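PDB 4H7N: aldehyde dehydrogenase, which probably oxidises aldehydes to the corresponding carboxylic acids with NAD+ as electron acceptor, as other members of its family do. Local coordinates for residues V157-E163 and L186-G192; D204-F208 and K451-R455; A229-G235 and S438-R444; H428-K432 and S443-A448. One frame throughout, in Å; residues are numbered along the deposited sequence.

Contact 1 of 4, residues V157-E163 and L186-G192; sequences VVVKPSE and LIFVEGG
V157, V158 and V159 run beside L186, I187 and F188 as parallel strand neighbours, the axes of these short strand segments at 24°. Backbone hydrogen bonds alternate between the two: I187 N donates to V157 O (2.9 Å), V159 N to I187 O (2.8 Å) and V189 N to V159 O (2.9 Å). The last carries the pairing one residue beyond strand 186-188.

Apolar contacts form on each face of the pair. V159 puts CG2 against L186 CD1 (3.9 Å), while its CB lies beside F188 CD1 (4.0 Å), the two side chains pointing the same way. The other face holds V158, whose CG1 meets V189 CG2 at 3.8 Å, with I187 CB next to its other methyl; helix 27-46 packs on I187 and V189 there.

Polar contacts take over from K160 onward. K160 leaves with CG anti to its backbone N (chi1 -164°), crosses V189 CG2, then bends so that NZ donates to G191 O (2.8 Å) and to P161 O (3.0 Å), both approached from above the carbonyl plane. Water 1 donates to P161 O and accepts from G191 N, adding a second tie between the two segments, and E163 OE1 rests close to G192 CA.

Strand 156-161, helix 169-176 and strand 186-188 make a beta-alpha-beta unit, and G192 occupies the N-cap position of the following helix, consistent with the Rossmann-like dinucleotide-binding domain of aldehyde dehydrogenases.

Contact 2 of 4, residues D204-F208 and K451-R455; sequences DFVCF and KRFLR
F453 meets F205 and C207 with the far end of its ring, and its side chain traces the contact well. From CB, at the turn residue, CG lies beside the backbone N, anti to the carbonyl carbon (chi1 -64°), which swings the ring toward strand 205-209. CE1 does most of the touching. It stands over one face of the F205 ring, offset toward the rim, 3.7 Å from F205 CE1; the rings form an edge-to-face pair with centroids 5.1 Å apart and planes at 55°, the F453 edge directed at the F205 face. The same CE1 is 3.9 Å from C207 SG, and CZ comes almost as near to it. The sulfur therefore lies at the ring edge, practically in its plane, in a sulfur-aromatic contact.

R452 folds under the same ring: its CG is beneath the centre of one face, and CZ of F453 stands 3.5 Å above the plane of the R452 guanidinium. That guanidinium is fixed by a salt bridge from R452 NH2 to D146 and a hydrogen bond from R452 NE to G449 O, and it makes a cation-pi contact with Y230. R452 O in turn approaches F205 CE2 (3.3 Å). A type I turn from K451 to L454, closed by L454 N to K451 O, presents both residues. At the outer end water 2 donates to D204 O and accepts only weakly from R455 NH1.

Helix 147-153 supports F453 through A150 and A153, Y127 of strand 118-134 makes an edge-to-face contact with F205, and strand 205-209 lies between strands 118-134 and 229-232 of the same sheet.

Contact 3 of 4, residues A229-G235 and S438-R444; sequences AYLELGG and SGLGGSR
E232 meets R444 beside an antiparallel pairing of strand 229-232 with the short strand 439-440, at the edge of the large mixed sheet, R444 coming from the loop that follows. E232 is the predicted active-site glutamate and sits in the Glu-Leu-Gly-Gly sequence characteristic of aldehyde dehydrogenases. Its OE2 lies 3.5 Å from R444 NH1, a long, weak ion pair resting on charge alone because the oxygen is well out of the guanidinium plane, and OE1 stands over one face of that group.

Y230 crosses R444 at about a right angle, ring and guanidinium planes 47° apart. R444 NH2 comes beside the ring edge, 3.5 Å from Y230 CE2, and R444 CG reaches Y230 OH. R444 NH2 also makes a salt bridge with D146 and a hydrogen bond with T209 OG1, which helps to fix the guanidinium. Water 3 donates to Y230 OH (2.7 Å) and lies within bonding distance of G442 O.

Farther out, the backbones set the spacing. L231 and L440 are a hydrogen-bonded pair, L231 N to L440 O at 3.0 Å and L440 N to L231 O at 3.2 Å; E232 and G439 follow as a non-hydrogen-bonded pair. L231, L233 and L440 pack on F226 of the second subunit. Past the strand, L233 N donates to S438 O (2.8 Å). With OG beside its own backbone N (chi1 -80°), S438 donates that hydroxyl to G234 O at 2.6 Å, in the carbonyl plane, and S438 OG also accepts from G391 N.

Contact 4 of 4, residues H428-K432 and S443-A448; sequences HEGEK and SRVGAA
V445 is pressed against the loop 428-432 while the imidazole of H428 turns away from it. CG1 of V445, anti to the backbone N (chi1 159°), sits between two carbonyls, 3.3 Å from H428 O and equally close to G430 O. K432, bent at its last torsion, brings NZ to 3.8 Å from V445 CG2. The aliphatic part of E431 lies against 443-448, its CG 3.3 Å from V445 O and near S443 OG.

S443 OG accepts from two backbone amides: K432 N donates to it at 3.3 Å and almost straight, and V445 N, also at 3.3 Å, closes an ST turn within 443-448. This hydroxyl thus links the two loops while shaping its own chain. From CG onward E431 is extended, and A448 N donates to E431 OE2 (3.2 Å) from above the carboxylate plane, 38° out of it. A448 lies in the first turn of the short helix 448-451, so the carboxylate meets an amide near its N-terminal end and may gain from the helix dipole. The second oxygen, OE1, makes a salt bridge with K456 of the second subunit, and E431 O accepts from Q122 of that subunit.

Packing is looser at the start of the loop. H428 contributes its carbonyl but not its ring, and E429 points away from 443-448, toward the second subunit, where OE2 is hydrogen-bonded to S114 OG.

Contacts 1, 2 and 3 reach one mixed sheet; contacts 2 and 3 touch where strands 205-209 and 229-232 pair: V206 O meets Y230 N and F208 N meets Y230 O, both at 2.9 Å. Contacts 2 and 3 have centres 12 Å apart, and R452 packs on both Y230 and R444. Contact 4 shares S443 and R444 with contact 3. The side chains of K432 in contact 4 (about 5 Å) and R452 in contact 2 (about 7 Å) lie near that of E232, the predicted active-site residue in contact 3, without touching it. Contact 1 stands apart, its centre 19 Å from that of contact 3, on the presumed dinucleotide-binding side. Contacts 2, 3 and 4 also touch the second subunit.

Contact 1 of 4, residues V157-E163 and L186-G192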
loop_
_atom_site.group_PDB
_atom_site.type_symbol
_atom_site.label_atom_id
_atom_site.label_comp_id
_atom_site.label_asym_id
_atom_site.label_seq_id
_atom_site.Cartn_x
_atom_site.Cartn_y
_atom_site.Cartn_z
ATOM N N VAL A 157 -7.408 14.332 -10.551
ATOM C CA VAL A 157 -6.452 13.452 -11.167
ATOM C C VAL A 157 -5.733 14.206 -12.284
ATOM O O VAL A 157 -6.401 14.842 -13.134
ATOM C CB VAL A 157 -7.129 12.213 -11.768
ATOM C CG1 VAL A 157 -6.082 11.275 -12.337
ATOM C CG2 VAL A 157 -8.016 11.494 -10.759
ATOM N N VAL A 158 -4.402 14.174 -12.254
ATOM C CA VAL A 158 -3.560 14.651 -13.382
ATOM C C VAL A 158 -3.023 13.456 -14.158
ATOM O O VAL A 158 -2.353 12.602 -13.605
ATOM C CB VAL A 158 -2.369 15.500 -12.903
ATOM C CG1 VAL A 158 -1.614 16.052 -14.091
ATOM C CG2 VAL A 158 -2.865 16.682 -12.135
ATOM N N VAL A 159 -3.366 13.363 -15.422
ATOM C CA VAL A 159 -3.007 12.260 -16.233
ATOM C C VAL A 159 -1.957 12.682 -17.260
ATOM O O VAL A 159 -2.184 13.625 -18.010
ATOM C CB VAL A 159 -4.258 11.725 -17.020
ATOM C CG1 VAL A 159 -3.903 10.544 -17.934
ATOM C CG2 VAL A 159 -5.348 11.357 -16.061
ATOM N N LYS A 160 -0.850 11.954 -17.290
ATOM C CA LYS A 160 0.266 12.163 -18.218
ATOM C C LYS A 160 0.479 10.901 -19.044
ATOM O O LYS A 160 1.207 9.984 -18.649
ATOM C CB LYS A 160 1.609 12.556 -17.501
ATOM C CG LYS A 160 2.541 13.136 -18.564
ATOM C CD LYS A 160 4.010 12.817 -18.473
ATOM C CE LYS A 160 4.328 11.342 -18.537
ATOM N NZ LYS A 160 4.542 10.969 -19.909
ATOM N N PRO A 161 -0.185 10.824 -20.179
ATOM C CA PRO A 161 0.060 9.688 -21.079
ATOM C C PRO A 161 1.437 9.763 -21.737
ATOM O O PRO A 161 2.085 10.775 -21.654
ATOM C CB PRO A 161 -1.071 9.780 -22.117
ATOM C CG PRO A 161 -1.945 10.910 -21.684
ATOM C CD PRO A 161 -1.129 11.790 -20.766
ATOM N N SER A 162 1.890 8.659 -22.303
ATOM C CA SER A 162 3.194 8.566 -22.962
ATOM C C SER A 162 3.184 9.477 -24.142
ATOM O O SER A 162 2.208 9.539 -24.881
ATOM C CB SER A 162 3.441 7.138 -23.496
ATOM O OG SER A 162 4.607 7.049 -24.338
ATOM N N GLU A 163 4.303 10.158 -24.304
ATOM C CA GLU A 163 4.597 10.962 -25.449
ATOM C C GLU A 163 4.619 10.172 -26.747
ATOM O O GLU A 163 4.492 10.762 -27.825
ATOM C CB GLU A 163 5.948 11.673 -25.244
ATOM C CG GLU A 163 7.189 10.810 -25.390
ATOM C CD GLU A 163 7.573 9.955 -24.186
ATOM O OE1 GLU A 163 6.851 9.818 -23.159
ATOM O OE2 GLU A 163 8.629 9.328 -24.312
ATOM N N LEU A 186 -10.076 16.903 -13.668
ATOM C CA LEU A 186 -9.409 15.946 -14.508
ATOM C C LEU A 186 -8.568 16.779 -15.436
ATOM O O LEU A 186 -9.106 17.538 -16.269
ATOM C CB LEU A 186 -10.413 15.150 -15.313
ATOM C CG LEU A 186 -9.803 14.244 -16.352
ATOM C CD1 LEU A 186 -8.746 13.322 -15.789
ATOM C CD2 LEU A 186 -10.892 13.417 -17.012
ATOM N N ILE A 187 -7.262 16.705 -15.241
ATOM C CA ILE A 187 -6.321 17.520 -15.958
ATOM C C ILE A 187 -5.421 16.609 -16.784
ATOM O O ILE A 187 -4.793 15.680 -16.232
ATOM C CB ILE A 187 -5.416 18.273 -14.953
ATOM C CG1 ILE A 187 -6.244 19.084 -13.970
ATOM C CG2 ILE A 187 -4.486 19.206 -15.691
ATOM C CD1 ILE A 187 -7.189 20.076 -14.605
ATOM N N PHE A 188 -5.339 16.846 -18.084
ATOM C CA PHE A 188 -4.424 16.087 -18.942
ATOM C C PHE A 188 -3.164 16.932 -19.209
ATOM O O PHE A 188 -3.297 18.107 -19.539
ATOM C CB PHE A 188 -5.054 15.817 -20.289
ATOM C CG PHE A 188 -6.148 14.822 -20.226
ATOM C CD1 PHE A 188 -5.858 13.485 -20.198
ATOM C CD2 PHE A 188 -7.457 15.225 -20.171
ATOM C CE1 PHE A 188 -6.861 12.553 -20.143
ATOM C CE2 PHE A 188 -8.488 14.291 -20.114
ATOM C CZ PHE A 188 -8.171 12.961 -20.094
ATOM N N VAL A 189 -1.992 16.350 -19.029
ATOM C CA VAL A 189 -0.738 17.025 -19.329
ATOM C C VAL A 189 0.063 16.149 -20.274
ATOM O O VAL A 189 -0.029 14.940 -20.249
ATOM C CB VAL A 189 0.082 17.389 -18.085
ATOM C CG1 VAL A 189 -0.714 18.332 -17.176
ATOM C CG2 VAL A 189 0.455 16.181 -17.294
ATOM N N GLU A 190 0.849 16.779 -21.111
ATOM C CA GLU A 190 1.626 16.081 -22.146
ATOM C C GLU A 190 3.089 16.101 -21.776
ATOM O O GLU A 190 3.571 17.082 -21.173
ATOM C CB GLU A 190 1.478 16.829 -23.469
ATOM C CG GLU A 190 0.127 16.646 -24.124
ATOM C CD GLU A 190 -0.159 17.701 -25.210
ATOM O OE1 GLU A 190 0.629 18.714 -25.353
ATOM O OE2 GLU A 190 -1.183 17.491 -25.932
ATOM N N GLY A 191 3.820 15.069 -22.165
ATOM C CA GLY A 191 5.243 15.116 -21.984
ATOM C C GLY A 191 5.835 13.761 -21.935
ATOM O O GLY A 191 5.108 12.776 -21.955
ATOM N N GLY A 192 7.168 13.724 -21.872
ATOM C CA GLY A 192 7.877 12.463 -21.722
ATOM C C GLY A 192 8.195 12.158 -20.292
ATOM O O GLY A 192 7.564 12.663 -19.385
HETATM O O HOH W 1 2.171 12.997 -23.396
#

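Contact 2 of 4, residues D204-F208 and K451-R455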
loop_
_atom_site.group_PDB
_atom_site.type_symbol
_atom_site.label_atom_id
_atom_site.label_comp_id
_atom_site.label_asym_id
_atom_site.label_seq_id
_atom_site.Cartn_x
_atom_site.Cartn_y
_atom_site.Cartn_z
ATOM N N ASP A 204 -0.303 13.687 -4.383
ATOM C CA ASP A 204 -0.441 13.009 -3.093
ATOM C C ASP A 204 -0.354 11.496 -3.224
ATOM O O ASP A 204 -0.285 10.776 -2.231
ATOM C CB ASP A 204 -1.799 13.364 -2.489
ATOM C CG ASP A 204 -1.965 14.867 -2.267
ATOM O OD1 ASP A 204 -0.999 15.537 -1.895
ATOM O OD2 ASP A 204 -3.045 15.429 -2.575
ATOM N N PHE A 205 -0.363 11.010 -4.456
ATOM C CA PHE A 205 -0.513 9.594 -4.781
ATOM C C PHE A 205 -0.074 9.470 -6.273
ATOM O O PHE A 205 -0.531 10.253 -7.130
ATOM C CB PHE A 205 -1.979 9.157 -4.592
ATOM C CG PHE A 205 -2.207 7.653 -4.644
ATOM C CD1 PHE A 205 -1.978 6.925 -5.802
ATOM C CD2 PHE A 205 -2.699 6.989 -3.547
ATOM C CE1 PHE A 205 -2.156 5.562 -5.831
ATOM C CE2 PHE A 205 -2.922 5.611 -3.566
ATOM C CZ PHE A 205 -2.615 4.899 -4.715
ATOM N N VAL A 206 0.737 8.487 -6.600
ATOM C CA VAL A 206 1.147 8.233 -7.994
ATOM C C VAL A 206 0.846 6.824 -8.438
ATOM O O VAL A 206 1.222 5.833 -7.764
ATOM C CB VAL A 206 2.630 8.572 -8.274
ATOM C CG1 VAL A 206 3.599 7.706 -7.474
ATOM C CG2 VAL A 206 2.923 8.427 -9.780
ATOM N N CYS A 207 0.160 6.712 -9.579
ATOM C CA CYS A 207 -0.027 5.450 -10.317
ATOM C C CYS A 207 0.860 5.412 -11.571
ATOM O O CYS A 207 0.811 6.339 -12.423
ATOM C CB CYS A 207 -1.466 5.336 -10.791
ATOM S SG CYS A 207 -2.621 5.309 -9.437
ATOM N N PHE A 208 1.682 4.380 -11.698
ATOM C CA PHE A 208 2.588 4.242 -12.836
ATOM C C PHE A 208 2.521 2.827 -13.379
ATOM O O PHE A 208 2.617 1.804 -12.619
ATOM C CB PHE A 208 4.030 4.564 -12.450
ATOM C CG PHE A 208 5.017 4.264 -13.524
ATOM C CD1 PHE A 208 5.286 5.197 -14.506
ATOM C CD2 PHE A 208 5.660 3.018 -13.584
ATOM C CE1 PHE A 208 6.209 4.930 -15.512
ATOM C CE2 PHE A 208 6.544 2.726 -14.605
ATOM C CZ PHE A 208 6.822 3.690 -15.566
ATOM N N LYS A 451 -10.747 1.700 -3.210
ATOM C CA LYS A 451 -10.394 2.063 -1.861
ATOM C C LYS A 451 -8.959 2.473 -1.651
ATOM O O LYS A 451 -8.640 3.236 -0.755
ATOM C CB LYS A 451 -10.807 0.945 -0.928
ATOM C CG LYS A 451 -12.329 0.815 -0.890
ATOM C CD LYS A 451 -12.801 -0.246 0.102
ATOM C CE LYS A 451 -13.110 0.380 1.460
ATOM N NZ LYS A 451 -14.290 1.285 1.350
ATOM N N ARG A 452 -8.065 2.056 -2.518
ATOM C CA ARG A 452 -6.733 2.583 -2.428
ATOM C C ARG A 452 -6.636 4.116 -2.473
ATOM O O ARG A 452 -5.625 4.684 -2.009
ATOM C CB ARG A 452 -5.823 1.881 -3.421
ATOM C CG ARG A 452 -6.002 2.269 -4.822
ATOM C CD ARG A 452 -5.356 1.227 -5.782
ATOM N NE ARG A 452 -6.177 1.328 -6.975
ATOM C CZ ARG A 452 -5.777 1.527 -8.233
ATOM N NH1 ARG A 452 -4.505 1.623 -8.562
ATOM N NH2 ARG A 452 -6.694 1.582 -9.190
ATOM N N PHE A 453 -7.640 4.786 -3.049
ATOM C CA PHE A 453 -7.610 6.249 -3.218
ATOM C C PHE A 453 -8.236 7.032 -2.049
ATOM O O PHE A 453 -8.393 8.234 -2.148
ATOM C CB PHE A 453 -8.330 6.641 -4.521
ATOM C CG PHE A 453 -7.642 6.119 -5.750
ATOM C CD1 PHE A 453 -6.326 6.411 -5.977
ATOM C CD2 PHE A 453 -8.272 5.231 -6.572
ATOM C CE1 PHE A 453 -5.651 5.916 -7.107
ATOM C CE2 PHE A 453 -7.610 4.676 -7.651
ATOM C CZ PHE A 453 -6.314 5.029 -7.931
ATOM N N LEU A 454 -8.590 6.322 -0.987
ATOM C CA LEU A 454 -9.309 6.850 0.186
ATOM C C LEU A 454 -8.547 6.548 1.434
ATOM O O LEU A 454 -7.924 5.463 1.538
ATOM C CB LEU A 454 -10.682 6.166 0.293
ATOM C CG LEU A 454 -11.605 6.518 -0.903
ATOM C CD1 LEU A 454 -12.660 5.445 -0.983
ATOM C CD2 LEU A 454 -12.255 7.877 -0.700
ATOM N N ARG A 455 -8.503 7.507 2.350
ATOM C CA ARG A 455 -7.985 7.222 3.663
ATOM C C ARG A 455 -9.200 6.970 4.552
ATOM O O ARG A 455 -10.170 7.708 4.516
ATOM C CB ARG A 455 -7.208 8.392 4.219
ATOM C CG ARG A 455 -5.873 8.601 3.569
ATOM C CD ARG A 455 -5.120 9.600 4.437
ATOM N NE ARG A 455 -3.740 9.882 4.005
ATOM C CZ ARG A 455 -3.387 10.840 3.157
ATOM N NH1 ARG A 455 -2.091 11.014 2.887
ATOM N NH2 ARG A 455 -4.307 11.604 2.569
HETATM O O HOH W 2 -0.275 11.650 0.272
#

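Contact 3 of 4, residues A229-G235 and S438-R444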
loop_
_atom_site.group_PDB
_atom_site.type_symbol
_atom_site.label_atom_id
_atom_site.label_comp_id
_atom_site.label_asym_id
_atom_site.label_seq_id
_atom_site.Cartn_x
_atom_site.Cartn_y
_atom_site.Cartn_z
ATOM N N ALA A 229 2.551 4.827 -3.787
ATOM C CA ALA A 229 2.717 4.510 -5.199
ATOM C C ALA A 229 2.039 3.193 -5.554
ATOM O O ALA A 229 2.287 2.151 -4.918
ATOM C CB ALA A 229 4.206 4.440 -5.523
ATOM N N TYR A 230 1.223 3.229 -6.602
ATOM C CA TYR A 230 0.711 2.032 -7.229
ATOM C C TYR A 230 1.489 1.815 -8.507
ATOM O O TYR A 230 1.532 2.680 -9.399
ATOM C CB TYR A 230 -0.797 2.066 -7.499
ATOM C CG TYR A 230 -1.259 0.766 -8.168
ATOM C CD1 TYR A 230 -1.601 -0.353 -7.402
ATOM C CD2 TYR A 230 -1.358 0.650 -9.534
ATOM C CE1 TYR A 230 -1.961 -1.557 -8.001
ATOM C CE2 TYR A 230 -1.698 -0.553 -10.129
ATOM C CZ TYR A 230 -2.013 -1.642 -9.354
ATOM O OH TYR A 230 -2.391 -2.850 -9.911
ATOM N N LEU A 231 2.079 0.639 -8.618
ATOM C CA LEU A 231 2.984 0.323 -9.703
ATOM C C LEU A 231 2.608 -0.992 -10.401
ATOM O O LEU A 231 2.475 -2.049 -9.747
ATOM C CB LEU A 231 4.413 0.159 -9.194
ATOM C CG LEU A 231 4.933 1.261 -8.307
ATOM C CD1 LEU A 231 6.246 0.813 -7.719
ATOM C CD2 LEU A 231 5.112 2.530 -9.093
ATOM N N GLU A 232 2.555 -0.945 -11.722
ATOM C CA GLU A 232 2.338 -2.162 -12.525
ATOM C C GLU A 232 3.372 -2.162 -13.626
ATOM O O GLU A 232 3.378 -1.275 -14.481
ATOM C CB GLU A 232 0.918 -2.212 -13.044
ATOM C CG GLU A 232 0.484 -3.627 -13.414
ATOM C CD GLU A 232 -0.940 -3.956 -12.979
ATOM O OE1 GLU A 232 -1.342 -3.725 -11.795
ATOM O OE2 GLU A 232 -1.645 -4.496 -13.840
ATOM N N LEU A 233 4.332 -3.086 -13.530
ATOM C CA LEU A 233 5.621 -2.941 -14.227
ATOM C C LEU A 233 5.939 -4.032 -15.241
ATOM O O LEU A 233 7.086 -4.282 -15.561
ATOM C CB LEU A 233 6.770 -2.875 -13.233
ATOM C CG LEU A 233 6.647 -1.846 -12.117
ATOM C CD1 LEU A 233 7.956 -1.738 -11.366
ATOM C CD2 LEU A 233 6.215 -0.499 -12.717
ATOM N N GLY A 234 4.939 -4.680 -15.773
ATOM C CA GLY A 234 5.226 -5.588 -16.853
ATOM C C GLY A 234 5.324 -7.006 -16.341
ATOM O O GLY A 234 5.136 -7.310 -15.147
ATOM N N GLY A 235 5.527 -7.877 -17.300
ATOM C CA GLY A 235 5.396 -9.281 -17.106
ATOM C C GLY A 235 6.157 -10.076 -18.154
ATOM O O GLY A 235 6.538 -9.560 -19.207
ATOM N N SER A 438 6.887 -7.314 -10.765
ATOM C CA SER A 438 5.779 -6.917 -11.630
ATOM C C SER A 438 4.920 -5.815 -11.034
ATOM O O SER A 438 4.123 -5.221 -11.750
ATOM C CB SER A 438 4.945 -8.112 -11.971
ATOM O OG SER A 438 5.596 -8.818 -13.018
ATOM N N GLY A 439 5.031 -5.582 -9.725
ATOM C CA GLY A 439 4.314 -4.488 -9.114
ATOM C C GLY A 439 4.296 -4.426 -7.607
ATOM O O GLY A 439 4.820 -5.320 -6.932
ATOM N N LEU A 440 3.742 -3.325 -7.131
ATOM C CA LEU A 440 3.470 -3.066 -5.706
ATOM C C LEU A 440 2.245 -2.183 -5.596
ATOM O O LEU A 440 1.947 -1.443 -6.504
ATOM C CB LEU A 440 4.599 -2.269 -5.064
ATOM C CG LEU A 440 5.934 -2.914 -4.792
ATOM C CD1 LEU A 440 6.932 -1.885 -4.289
ATOM C CD2 LEU A 440 5.820 -4.069 -3.834
ATOM N N GLY A 441 1.617 -2.184 -4.419
ATOM C CA GLY A 441 0.562 -1.262 -4.064
ATOM C C GLY A 441 -0.847 -1.862 -4.045
ATOM O O GLY A 441 -1.828 -1.116 -4.015
ATOM N N GLY A 442 -0.963 -3.186 -4.091
ATOM C CA GLY A 442 -2.275 -3.818 -3.974
ATOM C C GLY A 442 -2.916 -4.122 -5.344
ATOM O O GLY A 442 -2.260 -4.548 -6.272
ATOM N N SER A 443 -4.211 -3.959 -5.419
ATOM C CA SER A 443 -4.969 -4.393 -6.594
ATOM C C SER A 443 -5.723 -3.198 -7.164
ATOM O O SER A 443 -6.196 -2.359 -6.391
ATOM C CB SER A 443 -5.969 -5.495 -6.187
ATOM O OG SER A 443 -6.533 -6.019 -7.366
ATOM N N ARG A 444 -5.826 -3.119 -8.486
ATOM C CA ARG A 444 -6.653 -2.079 -9.144
ATOM C C ARG A 444 -7.978 -2.640 -9.549
ATOM O O ARG A 444 -8.778 -1.977 -10.175
ATOM C CB ARG A 444 -5.950 -1.420 -10.337
ATOM C CG ARG A 444 -5.522 -2.338 -11.425
ATOM C CD ARG A 444 -5.262 -1.572 -12.698
ATOM N NE ARG A 444 -4.241 -0.522 -12.640
ATOM C CZ ARG A 444 -3.208 -0.430 -13.482
ATOM N NH1 ARG A 444 -3.003 -1.350 -14.415
ATOM N NH2 ARG A 444 -2.375 0.592 -13.417
HETATM O O HOH W 3 -2.465 -5.420 -9.049
#

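Contact 4 of 4, residues H428-K432 and S443-A448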
loop_
_atom_site.group_PDB
_atom_site.type_symbol
_atom_site.label_atom_id
_atom_site.label_comp_id
_atom_site.label_asym_id
_atom_site.label_seq_id
_atom_site.Cartn_x
_atom_site.Cartn_y
_atom_site.Cartn_z
ATOM N N HIS A 428 -12.233 -7.891 -15.604
ATOM C CA HIS A 428 -11.901 -6.953 -14.589
ATOM C C HIS A 428 -12.419 -7.499 -13.246
ATOM O O HIS A 428 -12.717 -6.717 -12.364
ATOM C CB HIS A 428 -12.691 -5.681 -14.946
ATOM C CG HIS A 428 -14.130 -5.965 -15.292
ATOM N ND1 HIS A 428 -15.079 -6.283 -14.337
ATOM C CD2 HIS A 428 -14.758 -6.068 -16.491
ATOM C CE1 HIS A 428 -16.233 -6.530 -14.928
ATOM N NE2 HIS A 428 -16.067 -6.395 -16.233
ATOM N N GLU A 429 -12.652 -8.805 -13.113
ATOM C CA GLU A 429 -13.032 -9.360 -11.813
ATOM C C GLU A 429 -11.879 -10.199 -11.336
ATOM O O GLU A 429 -11.101 -10.694 -12.148
ATOM C CB GLU A 429 -14.271 -10.230 -11.909
ATOM C CG GLU A 429 -15.431 -9.479 -12.501
ATOM C CD GLU A 429 -15.831 -9.989 -13.891
ATOM O OE1 GLU A 429 -14.946 -10.299 -14.812
ATOM O OE2 GLU A 429 -17.064 -10.042 -14.005
ATOM N N GLY A 430 -11.750 -10.328 -10.025
ATOM C CA GLY A 430 -10.626 -11.101 -9.451
ATOM C C GLY A 430 -9.507 -10.201 -8.939
ATOM O O GLY A 430 -8.679 -9.732 -9.702
ATOM N N GLU A 431 -9.496 -9.971 -7.637
ATOM C CA GLU A 431 -8.436 -9.208 -6.998
ATOM C C GLU A 431 -7.143 -9.980 -7.068
ATOM O O GLU A 431 -7.108 -11.192 -6.891
ATOM C CB GLU A 431 -8.792 -8.870 -5.558
ATOM C CG GLU A 431 -9.384 -7.449 -5.435
ATOM C CD GLU A 431 -9.992 -7.120 -4.062
ATOM O OE1 GLU A 431 -9.626 -7.801 -3.068
ATOM O OE2 GLU A 431 -10.824 -6.166 -3.980
ATOM N N LYS A 432 -6.073 -9.263 -7.378
ATOM C CA LYS A 432 -4.792 -9.869 -7.574
ATOM C C LYS A 432 -3.696 -8.906 -7.162
ATOM O O LYS A 432 -3.789 -7.683 -7.384
ATOM C CB LYS A 432 -4.560 -10.262 -9.031
ATOM C CG LYS A 432 -4.936 -9.170 -10.019
ATOM C CD LYS A 432 -4.143 -9.304 -11.316
ATOM C CE LYS A 432 -4.583 -8.267 -12.346
ATOM N NZ LYS A 432 -6.061 -8.329 -12.545
ATOM N N SER A 443 -4.211 -3.959 -5.419
ATOM C CA SER A 443 -4.969 -4.393 -6.594
ATOM C C SER A 443 -5.723 -3.198 -7.164
ATOM O O SER A 443 -6.196 -2.359 -6.391
ATOM C CB SER A 443 -5.969 -5.495 -6.187
ATOM O OG SER A 443 -6.533 -6.019 -7.366
ATOM N N ARG A 444 -5.826 -3.119 -8.486
ATOM C CA ARG A 444 -6.653 -2.079 -9.144
ATOM C C ARG A 444 -7.978 -2.640 -9.549
ATOM O O ARG A 444 -8.778 -1.977 -10.175
ATOM C CB ARG A 444 -5.950 -1.420 -10.337
ATOM C CG ARG A 444 -5.522 -2.338 -11.425
ATOM C CD ARG A 444 -5.262 -1.572 -12.698
ATOM N NE ARG A 444 -4.241 -0.522 -12.640
ATOM C CZ ARG A 444 -3.208 -0.430 -13.482
ATOM N NH1 ARG A 444 -3.003 -1.350 -14.415
ATOM N NH2 ARG A 444 -2.375 0.592 -13.417
ATOM N N VAL A 445 -8.247 -3.859 -9.121
ATOM C CA VAL A 445 -9.459 -4.547 -9.492
ATOM C C VAL A 445 -10.376 -4.604 -8.293
ATOM O O VAL A 445 -9.943 -4.733 -7.155
ATOM C CB VAL A 445 -9.134 -5.935 -10.110
ATOM C CG1 VAL A 445 -10.329 -6.871 -10.031
ATOM C CG2 VAL A 445 -8.692 -5.748 -11.568
ATOM N N GLY A 446 -11.651 -4.421 -8.559
ATOM C CA GLY A 446 -12.685 -4.564 -7.545
ATOM C C GLY A 446 -12.748 -3.442 -6.557
ATOM O O GLY A 446 -12.311 -2.343 -6.828
ATOM N N ALA A 447 -13.304 -3.743 -5.398
ATOM C CA ALA A 447 -13.333 -2.842 -4.260
ATOM C C ALA A 447 -12.013 -2.172 -4.054
ATOM O O ALA A 447 -11.938 -0.980 -4.185
ATOM C CB ALA A 447 -13.723 -3.582 -2.985
ATOM N N ALA A 448 -10.984 -2.946 -3.710
ATOM C CA ALA A 448 -9.664 -2.401 -3.332
ATOM C C ALA A 448 -9.081 -1.443 -4.368
ATOM O O ALA A 448 -8.314 -0.554 -4.034
ATOM C CB ALA A 448 -8.687 -3.536 -3.065
#